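Local coordinates for iron transport multicopper oxidase FET3 (Saccharomyces cerevisiae, PDB 1ZPU), which oxidizes ferrous to ferric iron with molecular oxygen as a four-copper ferroxidase, supplying the permease FTR1 in high-affinity iron uptake, and also oxidizes cuprous copper, at residues 34-40 / 118-123; 43-49 / 88-94; 67-71 / 489-493. All coordinates share one frame. Numbering follows the deposited sequence.

Contact 1: residues 34-40 / 118-123; sequences PDITVNK and GLFIIK. With NAG (2-acetamido-2-deoxy-beta-D-glucopyranose), chain G; NAG (2-acetamido-2-deoxy-beta-D-glucopyranose), chain B.
Strands 36-39 and 118-123 run parallel, their axes 4.7 Å apart and inclined by 16°, with Ile36 level with Phe120, Thr37 with Ile121, Val38 with Ile122 and Asn39 with Lys123 (CA-CA 4.6 to 5.1 Å). Extended backbones exchange hydrogen bonds in the parallel pattern: Ile36 N to Leu119 O (2.8 Å), Ile121 N to Ile36 O (2.7 Å), Val38 N to Ile121 O (2.9 Å), Lys123 N to Val38 O (3.0 Å) and, longer, Lys40 N to Lys123 O (3.3 Å). Before the strand begins, the side chain of Asp35 (chi1 m) replaces a backbone acceptor, its OD1 taking Leu119 N at 3.0 Å. Asp35 OD2 receives a very short hydrogen bond (2.4 Å) from O6 of the chain G sugar, so one carboxylate joins strand edge and glycan. The chain B sugar lays its methyl C8 3.8 Å from Ile121 CD1. On this outer face Thr37 CG2 meets Lys123 CD at 3.4 Å. The other face is apolar: Phe120 (chi1 t) swings its ring under strand 36-39, with Ile36 CD1 3.7 Å from Phe120 CD2 and Val38 CG2 3.9 Å from Phe120 CE1. These side chains pack on Val44 and Ile46 of strand 43-49. Such a parallel pairing of an early strand with the last one, facing a second sheet, is characteristic of the Greek-key beta-sandwich of cupredoxin domains, here the first plastocyanin-like domain.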
loop_
_atom_site.group_PDB
_atom_site.type_symbol
_atom_site.label_atom_id
_atom_site.label_comp_id
_atom_site.label_asym_id
_atom_site.label_seq_id
_atom_site.Cartn_x
_atom_site.Cartn_y
_atom_site.Cartn_z
ATOM N N PRO A 34 16.903 -5.318 -2.544
ATOM C CA PRO A 34 16.947 -5.598 -3.982
ATOM C C PRO A 34 15.607 -5.391 -4.679
ATOM O O PRO A 34 14.572 -5.336 -4.018
ATOM C CB PRO A 34 17.294 -7.083 -4.025
ATOM C CG PRO A 34 16.757 -7.622 -2.746
ATOM C CD PRO A 34 17.002 -6.554 -1.745
ATOM N N ASP A 35 15.624 -5.293 -6.003
ATOM C CA ASP A 35 14.387 -5.354 -6.770
ATOM C C ASP A 35 14.265 -6.696 -7.464
ATOM O O ASP A 35 15.254 -7.231 -7.972
ATOM C CB ASP A 35 14.315 -4.231 -7.799
ATOM C CG ASP A 35 14.574 -2.856 -7.190
ATOM O OD1 ASP A 35 13.924 -2.483 -6.163
ATOM O OD2 ASP A 35 15.447 -2.146 -7.758
ATOM N N ILE A 36 13.049 -7.239 -7.488
ATOM C CA ILE A 36 12.781 -8.502 -8.183
ATOM C C ILE A 36 12.167 -8.239 -9.553
ATOM O O ILE A 36 11.250 -7.429 -9.683
ATOM C CB ILE A 36 11.824 -9.400 -7.377
ATOM C CG1 ILE A 36 12.413 -9.726 -6.006
ATOM C CG2 ILE A 36 11.569 -10.689 -8.122
ATOM C CD1 ILE A 36 11.376 -10.215 -5.003
ATOM N N THR A 37 12.675 -8.931 -10.567
ATOM C CA THR A 37 12.072 -8.887 -11.892
ATOM C C THR A 37 11.836 -10.316 -12.369
ATOM O O THR A 37 12.777 -11.106 -12.475
ATOM C CB THR A 37 12.944 -8.074 -12.876
ATOM O OG1 THR A 37 13.173 -6.767 -12.336
ATOM C CG2 THR A 37 12.260 -7.918 -14.216
ATOM N N VAL A 38 10.573 -10.651 -12.619
ATOM C CA VAL A 38 10.221 -11.993 -13.095
ATOM C C VAL A 38 9.326 -11.924 -14.337
ATOM O O VAL A 38 8.864 -10.837 -14.718
ATOM C CB VAL A 38 9.554 -12.856 -11.989
ATOM C CG1 VAL A 38 10.441 -12.929 -10.765
ATOM C CG2 VAL A 38 8.190 -12.301 -11.615
ATOM N N ASN A 39 9.096 -13.078 -14.962
ATOM C CA ASN A 39 8.178 -13.191 -16.079
ATOM C C ASN A 39 6.824 -13.738 -15.646
ATOM O O ASN A 39 6.733 -14.481 -14.666
ATOM C CB ASN A 39 8.767 -14.107 -17.142
ATOM C CG ASN A 39 9.677 -13.374 -18.102
ATOM O OD1 ASN A 39 9.223 -12.575 -18.926
ATOM N ND2 ASN A 39 10.971 -13.651 -18.013
ATOM N N LYS A 40 5.778 -13.377 -16.384
ATOM C CA LYS A 40 4.441 -13.905 -16.154
ATOM C C LYS A 40 4.518 -15.409 -15.906
ATOM O O LYS A 40 5.131 -16.152 -16.678
ATOM C CB LYS A 40 3.549 -13.603 -17.365
ATOM C CG LYS A 40 2.068 -13.989 -17.219
ATOM C CD LYS A 40 1.333 -13.039 -16.259
ATOM C CE LYS A 40 -0.200 -13.128 -16.393
ATOM N NZ LYS A 40 -0.722 -13.023 -17.802
ATOM N N GLY A 118 11.130 -2.682 -1.573
ATOM C CA GLY A 118 11.790 -2.890 -2.848
ATOM C C GLY A 118 10.759 -3.101 -3.934
ATOM O O GLY A 118 9.595 -3.374 -3.645
ATOM N N LEU A 119 11.184 -2.976 -5.187
ATOM C CA LEU A 119 10.291 -3.125 -6.322
ATOM C C LEU A 119 10.142 -4.567 -6.795
ATOM O O LEU A 119 11.059 -5.372 -6.696
ATOM C CB LEU A 119 10.760 -2.241 -7.475
ATOM C CG LEU A 119 10.829 -0.728 -7.252
ATOM C CD1 LEU A 119 11.075 -0.039 -8.558
ATOM C CD2 LEU A 119 9.565 -0.181 -6.644
ATOM N N PHE A 120 8.970 -4.873 -7.331
ATOM C CA PHE A 120 8.662 -6.192 -7.856
ATOM C C PHE A 120 8.052 -5.995 -9.237
ATOM O O PHE A 120 6.900 -5.562 -9.349
ATOM C CB PHE A 120 7.668 -6.889 -6.928
ATOM C CG PHE A 120 7.539 -8.366 -7.167
ATOM C CD1 PHE A 120 6.952 -8.854 -8.336
ATOM C CD2 PHE A 120 7.978 -9.276 -6.196
ATOM C CE1 PHE A 120 6.836 -10.226 -8.548
ATOM C CE2 PHE A 120 7.865 -10.655 -6.398
ATOM C CZ PHE A 120 7.291 -11.135 -7.569
ATOM N N ILE A 121 8.824 -6.298 -10.278
ATOM C CA ILE A 121 8.379 -6.084 -11.649
ATOM C C ILE A 121 8.079 -7.388 -12.345
ATOM O O ILE A 121 8.919 -8.307 -12.355
ATOM C CB ILE A 121 9.414 -5.264 -12.479
ATOM C CG1 ILE A 121 9.138 -3.781 -12.337
ATOM C CG2 ILE A 121 9.330 -5.584 -13.947
ATOM C CD1 ILE A 121 9.783 -3.172 -11.146
ATOM N N ILE A 122 6.888 -7.469 -12.933
ATOM C CA ILE A 122 6.527 -8.614 -13.767
ATOM C C ILE A 122 6.364 -8.164 -15.214
ATOM O O ILE A 122 5.538 -7.294 -15.505
ATOM C CB ILE A 122 5.227 -9.294 -13.276
ATOM C CG1 ILE A 122 5.326 -9.627 -11.788
ATOM C CG2 ILE A 122 4.944 -10.547 -14.089
ATOM C CD1 ILE A 122 3.993 -9.863 -11.135
ATOM N N LYS A 123 7.149 -8.745 -16.116
ATOM C CA LYS A 123 7.027 -8.399 -17.538
ATOM C C LYS A 123 6.011 -9.271 -18.251
ATOM O O LYS A 123 5.829 -10.447 -17.893
ATOM C CB LYS A 123 8.355 -8.519 -18.288
ATOM C CG LYS A 123 9.520 -7.765 -17.680
ATOM C CD LYS A 123 10.428 -8.724 -16.919
ATOM C CE LYS A 123 11.166 -9.693 -17.855
ATOM N NZ LYS A 123 11.703 -10.865 -17.095
HETATM C C1 NAG G . 16.310 3.877 -9.476
HETATM C C2 NAG G . 17.194 4.043 -10.716
HETATM C C3 NAG G . 16.769 3.075 -11.814
HETATM C C4 NAG G . 16.620 1.632 -11.319
HETATM C C5 NAG G . 15.789 1.620 -10.053
HETATM C C6 NAG G . 15.889 0.230 -9.462
HETATM C C7 NAG G . 18.231 6.132 -11.461
HETATM C C8 NAG G . 18.080 7.426 -12.229
HETATM N N2 NAG G . 17.142 5.408 -11.200
HETATM O O3 NAG G . 17.743 3.102 -12.821
HETATM O O4 NAG G . 15.888 0.829 -12.230
HETATM O O5 NAG G . 16.318 2.515 -9.112
HETATM O O6 NAG G . 15.056 0.100 -8.337
HETATM O O7 NAG G . 19.349 5.779 -11.095
HETATM C C1 NAG B . 16.657 0.013 -13.123
HETATM C C2 NAG B . 15.703 -1.018 -13.708
HETATM C C3 NAG B . 16.429 -1.887 -14.729
HETATM C C4 NAG B . 17.199 -1.085 -15.773
HETATM C C5 NAG B . 17.986 0.040 -15.108
HETATM C C6 NAG B . 18.510 1.027 -16.141
HETATM C C7 NAG B . 13.908 -1.818 -12.261
HETATM C C8 NAG B . 13.564 -2.661 -11.066
HETATM N N2 NAG B . 15.170 -1.888 -12.676
HETATM O O3 NAG B . 15.499 -2.742 -15.350
HETATM O O4 NAG B . 18.136 -1.952 -16.365
HETATM O O5 NAG B . 17.191 0.762 -14.195
HETATM O O6 NAG B . 19.176 2.071 -15.469
HETATM O O7 NAG B . 13.059 -1.109 -12.808
#

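Contact 2: residues 43-49 / 88-94; sequences RVQIYLT and TMLYNFT. With NAG (2-acetamido-2-deoxy-beta-D-glucopyranose), chain K.
Strands 43-49 and 88-94 form an antiparallel pair at one side of a sheet of the first cupredoxin domain, a beta-sandwich; their axes approach to 4.6 Å at 159°. Register runs from Thr49-Thr88 to Arg43-Thr94; hydrogen-bonded pairs are Leu48-Met89, Ile46-Tyr91 and Val44-Phe93. Thr88 opens the second strand in a non-hydrogen-bonded pair whose hydroxyls, Thr88 OG1 and Thr49 OG1, hydrogen-bond at 3.1 Å. Met89 exchanges two backbone hydrogen bonds with Leu48, Met89 N to Leu48 O and Leu48 N to Met89 O, both 2.8 Å; its side chain leads away, touching His496 and Val499 of helix 494-502. Leu90 (chi1 t, chi2 p) returns to the glycan-bearing face and sets CD1 over the Tyr47 ring, a CH-pi contact (3.7 Å to the centroid). Tyr91 (chi1 m) lies on the inner face, with Tyr91 N to Ile46 O at 2.8 Å and Ile46 N to Tyr91 O at 2.9 Å; its hydroxyl is hydrogen-bonded to Gln80 and Met59, and its side chain lies about 7 Å from those of the copper ligands His60 and His107. At Asn92 (chi1 t) the N-linked glycan starts, ND2 being bonded to C1 of the chain K sugar, while Gln45 and Arg43 lie beside it. Phe93 (chi1 p) completes the inner face: Phe93 N reaches Val44 O at 3.1 Å, Val44 N reaches Phe93 O at 2.9 Å, and Val44 CB sits over the ring, 4.0 Å from Phe93 CZ. Beside Thr94, Arg43, extended through chi1 and chi2 (t) and bent at chi3 (m), reaches diagonally across, Arg43 NH1 donating to Asn92 OD1 at 2.9 Å.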
loop_
_atom_site.group_PDB
_atom_site.type_symbol
_atom_site.label_atom_id
_atom_site.label_comp_id
_atom_site.label_asym_id
_atom_site.label_seq_id
_atom_site.Cartn_x
_atom_site.Cartn_y
_atom_site.Cartn_z
ATOM N N ARG A 43 7.768 -18.715 -10.722
ATOM C CA ARG A 43 7.668 -19.008 -9.301
ATOM C C ARG A 43 8.705 -18.186 -8.540
ATOM O O ARG A 43 9.860 -18.112 -8.935
ATOM C CB ARG A 43 7.860 -20.504 -9.035
ATOM C CG ARG A 43 7.719 -20.889 -7.569
ATOM C CD ARG A 43 7.711 -22.396 -7.347
ATOM N NE ARG A 43 6.536 -23.049 -7.924
ATOM C CZ ARG A 43 5.324 -23.058 -7.376
ATOM N NH1 ARG A 43 5.104 -22.447 -6.221
ATOM N NH2 ARG A 43 4.328 -23.687 -7.986
ATOM N N VAL A 44 8.275 -17.560 -7.452
ATOM C CA VAL A 44 9.180 -16.809 -6.583
ATOM C C VAL A 44 9.229 -17.478 -5.220
ATOM O O VAL A 44 8.194 -17.673 -4.580
ATOM C CB VAL A 44 8.763 -15.307 -6.423
ATOM C CG1 VAL A 44 9.749 -14.562 -5.540
ATOM C CG2 VAL A 44 8.660 -14.608 -7.775
ATOM N N GLN A 45 10.436 -17.832 -4.796
ATOM C CA GLN A 45 10.659 -18.453 -3.490
ATOM C C GLN A 45 11.634 -17.638 -2.635
ATOM O O GLN A 45 12.844 -17.702 -2.836
ATOM C CB GLN A 45 11.171 -19.877 -3.665
ATOM C CG GLN A 45 10.256 -20.765 -4.499
ATOM C CD GLN A 45 10.818 -22.167 -4.691
ATOM O OE1 GLN A 45 12.025 -22.362 -4.687
ATOM N NE2 GLN A 45 9.941 -23.141 -4.869
ATOM N N ILE A 46 11.101 -16.877 -1.682
ATOM C CA ILE A 46 11.929 -16.071 -0.796
ATOM C C ILE A 46 12.014 -16.679 0.602
ATOM O O ILE A 46 11.002 -16.864 1.274
ATOM C CB ILE A 46 11.432 -14.602 -0.717
ATOM C CG1 ILE A 46 11.246 -14.043 -2.122
ATOM C CG2 ILE A 46 12.421 -13.738 0.054
ATOM C CD1 ILE A 46 10.483 -12.808 -2.183
ATOM N N TYR A 47 13.234 -17.005 1.018
ATOM C CA TYR A 47 13.509 -17.391 2.388
ATOM C C TYR A 47 13.825 -16.133 3.166
ATOM O O TYR A 47 14.935 -15.605 3.068
ATOM C CB TYR A 47 14.720 -18.321 2.459
ATOM C CG TYR A 47 14.447 -19.698 1.933
ATOM C CD1 TYR A 47 14.781 -20.042 0.623
ATOM C CD2 TYR A 47 13.852 -20.668 2.739
ATOM C CE1 TYR A 47 14.525 -21.325 0.131
ATOM C CE2 TYR A 47 13.598 -21.937 2.254
ATOM C CZ TYR A 47 13.937 -22.261 0.949
ATOM O OH TYR A 47 13.684 -23.524 0.463
ATOM N N LEU A 48 12.857 -15.635 3.927
ATOM C CA LEU A 48 13.101 -14.465 4.768
ATOM C C LEU A 48 13.498 -14.922 6.163
ATOM O O LEU A 48 12.803 -15.724 6.791
ATOM C CB LEU A 48 11.878 -13.556 4.843
ATOM C CG LEU A 48 12.054 -12.037 4.928
ATOM C CD1 LEU A 48 10.766 -11.411 5.421
ATOM C CD2 LEU A 48 13.200 -11.582 5.795
ATOM N N THR A 49 14.630 -14.421 6.637
ATOM C CA THR A 49 15.087 -14.721 7.978
ATOM C C THR A 49 15.113 -13.459 8.811
ATOM O O THR A 49 15.744 -12.479 8.454
ATOM C CB THR A 49 16.485 -15.353 7.980
ATOM O OG1 THR A 49 16.484 -16.495 7.121
ATOM C CG2 THR A 49 16.883 -15.780 9.395
ATOM N N THR A 88 12.781 -18.379 10.069
ATOM C CA THR A 88 12.844 -18.234 8.622
ATOM C C THR A 88 11.505 -18.625 8.018
ATOM O O THR A 88 11.086 -19.772 8.133
ATOM C CB THR A 88 13.919 -19.172 8.001
ATOM O OG1 THR A 88 15.206 -18.897 8.567
ATOM C CG2 THR A 88 13.981 -19.009 6.477
ATOM N N MET A 89 10.840 -17.684 7.362
ATOM C CA MET A 89 9.629 -18.016 6.629
ATOM C C MET A 89 9.907 -18.114 5.126
ATOM O O MET A 89 10.644 -17.300 4.565
ATOM C CB MET A 89 8.496 -17.040 6.965
ATOM C CG MET A 89 7.340 -17.018 5.964
ATOM S SD MET A 89 5.685 -16.691 6.619
ATOM C CE MET A 89 6.009 -15.598 7.979
ATOM N N LEU A 90 9.344 -19.140 4.497
ATOM C CA LEU A 90 9.449 -19.303 3.063
ATOM C C LEU A 90 8.192 -18.785 2.393
ATOM O O LEU A 90 7.095 -19.281 2.642
ATOM C CB LEU A 90 9.710 -20.762 2.693
ATOM C CG LEU A 90 9.653 -21.128 1.205
ATOM C CD1 LEU A 90 10.690 -20.370 0.359
ATOM C CD2 LEU A 90 9.809 -22.615 1.044
ATOM N N TYR A 91 8.365 -17.766 1.561
ATOM C CA TYR A 91 7.293 -17.241 0.729
ATOM C C TYR A 91 7.414 -17.901 -0.642
ATOM O O TYR A 91 8.382 -17.674 -1.360
ATOM C CB TYR A 91 7.383 -15.705 0.641
ATOM C CG TYR A 91 7.022 -14.998 1.938
ATOM C CD1 TYR A 91 8.005 -14.583 2.833
ATOM C CD2 TYR A 91 5.690 -14.758 2.274
ATOM C CE1 TYR A 91 7.674 -13.940 4.039
ATOM C CE2 TYR A 91 5.343 -14.111 3.471
ATOM C CZ TYR A 91 6.339 -13.707 4.352
ATOM O OH TYR A 91 5.989 -13.071 5.533
ATOM N N ASN A 92 6.435 -18.728 -0.988
ATOM C CA ASN A 92 6.508 -19.578 -2.161
ATOM C C ASN A 92 5.226 -19.424 -2.945
ATOM O O ASN A 92 4.185 -19.927 -2.540
ATOM C CB ASN A 92 6.691 -21.022 -1.705
ATOM C CG ASN A 92 7.026 -21.978 -2.833
ATOM O OD1 ASN A 92 6.839 -21.671 -4.019
ATOM N ND2 ASN A 92 7.544 -23.152 -2.455
ATOM N N PHE A 93 5.300 -18.709 -4.060
ATOM C CA PHE A 93 4.110 -18.372 -4.835
ATOM C C PHE A 93 4.415 -18.190 -6.309
ATOM O O PHE A 93 5.544 -17.897 -6.686
ATOM C CB PHE A 93 3.425 -17.121 -4.275
ATOM C CG PHE A 93 4.272 -15.876 -4.328
ATOM C CD1 PHE A 93 4.180 -14.997 -5.399
ATOM C CD2 PHE A 93 5.144 -15.567 -3.297
ATOM C CE1 PHE A 93 4.956 -13.831 -5.448
ATOM C CE2 PHE A 93 5.923 -14.404 -3.345
ATOM C CZ PHE A 93 5.827 -13.537 -4.419
ATOM N N THR A 94 3.394 -18.372 -7.138
ATOM C CA THR A 94 3.509 -18.139 -8.571
ATOM C C THR A 94 2.884 -16.798 -8.893
ATOM O O THR A 94 2.273 -16.162 -8.029
ATOM C CB THR A 94 2.791 -19.205 -9.380
ATOM O OG1 THR A 94 2.264 -20.192 -8.493
ATOM C CG2 THR A 94 3.743 -19.863 -10.350
HETATM C C1 NAG K . 7.238 -24.284 -3.291
HETATM C C2 NAG K . 7.597 -25.611 -2.615
HETATM C C3 NAG K . 7.504 -26.731 -3.640
HETATM C C4 NAG K . 6.101 -26.749 -4.233
HETATM C C5 NAG K . 5.569 -25.360 -4.605
HETATM C C6 NAG K . 4.052 -25.407 -4.793
HETATM C C7 NAG K . 10.094 -25.602 -2.224
HETATM C C8 NAG K . 10.663 -26.770 -2.997
HETATM N N2 NAG K . 8.827 -25.647 -1.820
HETATM O O3 NAG K . 7.734 -27.977 -3.007
HETATM O O4 NAG K . 6.103 -27.595 -5.361
HETATM O O5 NAG K . 5.866 -24.376 -3.622
HETATM O O6 NAG K . 3.468 -26.277 -3.843
HETATM O O7 NAG K . 10.808 -24.648 -1.940
#

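Contact 3: residues 67-71 / 489-493; sequences NGTAS and SQQLS. With NAG (2-acetamido-2-deoxy-beta-D-glucopyranose), chain C.
Two mostly irregular segments meet here in a small polar loop-to-loop contact that joins the first cupredoxin domain to the C-terminal tail, burying 284 Å². Their end-to-end directions differ by only 14°, with Thr69 closest to Gln490 (CA-CA 5.1 Å) and Ser71 level with Leu492 (6.8 Å). Gly68 adopts a positive phi (86°, psi -5°), a turn that glycine accommodates readily, and an ideal CB there would lie only 3.3 Å from Ser489 OG. From Ser489 (chi1 p) the hydroxyl OG donates to Gly68 O at 2.8 Å. Gln490 (chi1 t, chi2 p) bends so that its amide approaches 67-71 and its OE1 accepts a very short hydrogen bond from Ala70 N (2.5 Å), at the start of a 3-10 segment. Farther along, Ser71 CB comes within 3.9 Å of Leu492 CD2. Asn67, at the other end, points away from the tail and carries an N-linked sugar, ND2 being bonded to C1 of the chain C NAG. Helix 348-352 borders the Ser71 end, touching Ser71 through Leu349 and Leu492 through Met350, while Ser493 stands at the N-cap of helix 494-502 and leads the tail into it.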
loop_
_atom_site.group_PDB
_atom_site.type_symbol
_atom_site.label_atom_id
_atom_site.label_comp_id
_atom_site.label_asym_id
_atom_site.label_seq_id
_atom_site.Cartn_x
_atom_site.Cartn_y
_atom_site.Cartn_z
ATOM N N ASN A 67 -3.670 -15.751 -5.721
ATOM C CA ASN A 67 -4.800 -16.620 -6.053
ATOM C C ASN A 67 -4.468 -18.063 -5.728
ATOM O O ASN A 67 -3.577 -18.641 -6.333
ATOM C CB ASN A 67 -5.135 -16.469 -7.540
ATOM C CG ASN A 67 -6.565 -16.841 -7.869
ATOM O OD1 ASN A 67 -7.115 -17.795 -7.325
ATOM N ND2 ASN A 67 -7.163 -16.097 -8.794
ATOM N N GLY A 68 -5.168 -18.631 -4.751
ATOM C CA GLY A 68 -4.934 -20.013 -4.334
ATOM C C GLY A 68 -3.841 -20.195 -3.293
ATOM O O GLY A 68 -3.640 -21.304 -2.796
ATOM N N THR A 69 -3.142 -19.114 -2.953
ATOM C CA THR A 69 -2.044 -19.161 -1.993
ATOM C C THR A 69 -2.100 -17.994 -1.000
ATOM O O THR A 69 -1.102 -17.304 -0.791
ATOM C CB THR A 69 -0.671 -19.133 -2.705
ATOM O OG1 THR A 69 -0.614 -18.020 -3.609
ATOM C CG2 THR A 69 -0.409 -20.424 -3.466
ATOM N N ALA A 70 -3.270 -17.782 -0.387
ATOM C CA ALA A 70 -3.489 -16.713 0.620
ATOM C C ALA A 70 -2.438 -16.684 1.731
ATOM O O ALA A 70 -2.057 -15.630 2.216
ATOM C CB ALA A 70 -4.880 -16.832 1.232
ATOM N N SER A 71 -1.984 -17.858 2.133
ATOM C CA SER A 71 -0.926 -18.017 3.117
ATOM C C SER A 71 0.317 -17.160 2.827
ATOM O O SER A 71 1.127 -16.900 3.713
ATOM C CB SER A 71 -0.549 -19.506 3.166
ATOM O OG SER A 71 0.778 -19.686 3.603
ATOM N N SER A 489 -3.860 -26.231 -2.657
ATOM C CA SER A 489 -2.783 -25.230 -2.686
ATOM C C SER A 489 -2.813 -24.247 -1.508
ATOM O O SER A 489 -1.848 -23.518 -1.256
ATOM C CB SER A 489 -2.852 -24.433 -4.000
ATOM O OG SER A 489 -4.098 -23.761 -4.147
ATOM N N GLN A 490 -3.932 -24.235 -0.798
ATOM C CA GLN A 490 -4.189 -23.257 0.236
ATOM C C GLN A 490 -3.747 -23.744 1.618
ATOM O O GLN A 490 -3.556 -22.937 2.529
ATOM C CB GLN A 490 -5.674 -22.929 0.223
ATOM C CG GLN A 490 -6.012 -21.576 0.745
ATOM C CD GLN A 490 -5.546 -20.465 -0.157
ATOM O OE1 GLN A 490 -4.515 -19.847 0.100
ATOM N NE2 GLN A 490 -6.300 -20.199 -1.220
ATOM N N GLN A 491 -3.579 -25.060 1.763
ATOM C CA GLN A 491 -3.179 -25.662 3.041
ATOM C C GLN A 491 -1.807 -25.159 3.488
ATOM O O GLN A 491 -0.917 -24.969 2.668
ATOM C CB GLN A 491 -3.211 -27.203 2.982
ATOM C CG GLN A 491 -4.576 -27.849 2.615
ATOM C CD GLN A 491 -5.746 -27.312 3.451
ATOM O OE1 GLN A 491 -5.904 -27.668 4.622
ATOM N NE2 GLN A 491 -6.574 -26.454 2.842
ATOM N N LEU A 492 -1.655 -24.930 4.789
ATOM C CA LEU A 492 -0.424 -24.373 5.348
ATOM C C LEU A 492 0.724 -25.367 5.295
ATOM O O LEU A 492 0.562 -26.541 5.624
ATOM C CB LEU A 492 -0.627 -23.877 6.786
ATOM C CG LEU A 492 -1.725 -22.834 7.003
ATOM C CD1 LEU A 492 -2.150 -22.771 8.462
ATOM C CD2 LEU A 492 -1.324 -21.460 6.493
ATOM N N SER A 493 1.882 -24.872 4.877
ATOM C CA SER A 493 3.106 -25.655 4.770
ATOM C C SER A 493 3.722 -25.928 6.140
ATOM O O SER A 493 3.393 -25.256 7.122
ATOM C CB SER A 493 4.119 -24.895 3.919
ATOM O OG SER A 493 4.424 -23.642 4.504
HETATM C C1 NAG C . -8.408 -16.660 -9.267
HETATM C C2 NAG C . -8.828 -15.457 -10.112
HETATM C C3 NAG C . -10.103 -15.725 -10.908
HETATM C C4 NAG C . -9.992 -17.042 -11.686
HETATM C C5 NAG C . -9.477 -18.157 -10.757
HETATM C C6 NAG C . -9.262 -19.470 -11.499
HETATM C C7 NAG C . -8.130 -13.217 -9.446
HETATM C C8 NAG C . -8.268 -12.118 -8.433
HETATM N N2 NAG C . -8.970 -14.256 -9.306
HETATM O O3 NAG C . -10.290 -14.656 -11.804
HETATM O O4 NAG C . -11.218 -17.376 -12.328
HETATM O O5 NAG C . -8.254 -17.769 -10.139
HETATM O O6 NAG C . -8.271 -19.283 -12.485
HETATM O O7 NAG C . -7.275 -13.127 -10.341
#

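In the fold
From the N terminus, after strands 2-14 and 22-27, the chain enters strand 36-39, turns directly into strand 43-49 and passes through the loop holding 67-71 before strand 88-94 returns to close contact 2. Strand 118-123 then closes contact 1, so the 43-49/88-94 pairing is nested within it along the sequence. The two pairs belong to opposing sheets of the first cupredoxin domain and touch through Phe120 with Val44 and Phe93, and Ile36 with Ile46. Contact 3 crosses both: starting between the strands of contact 2, it closes only after the two following cupredoxin domains, bringing the C-terminal tail back beside the first. It brushes contact 2 at Phe93 and Thr69 but does not touch contact 1.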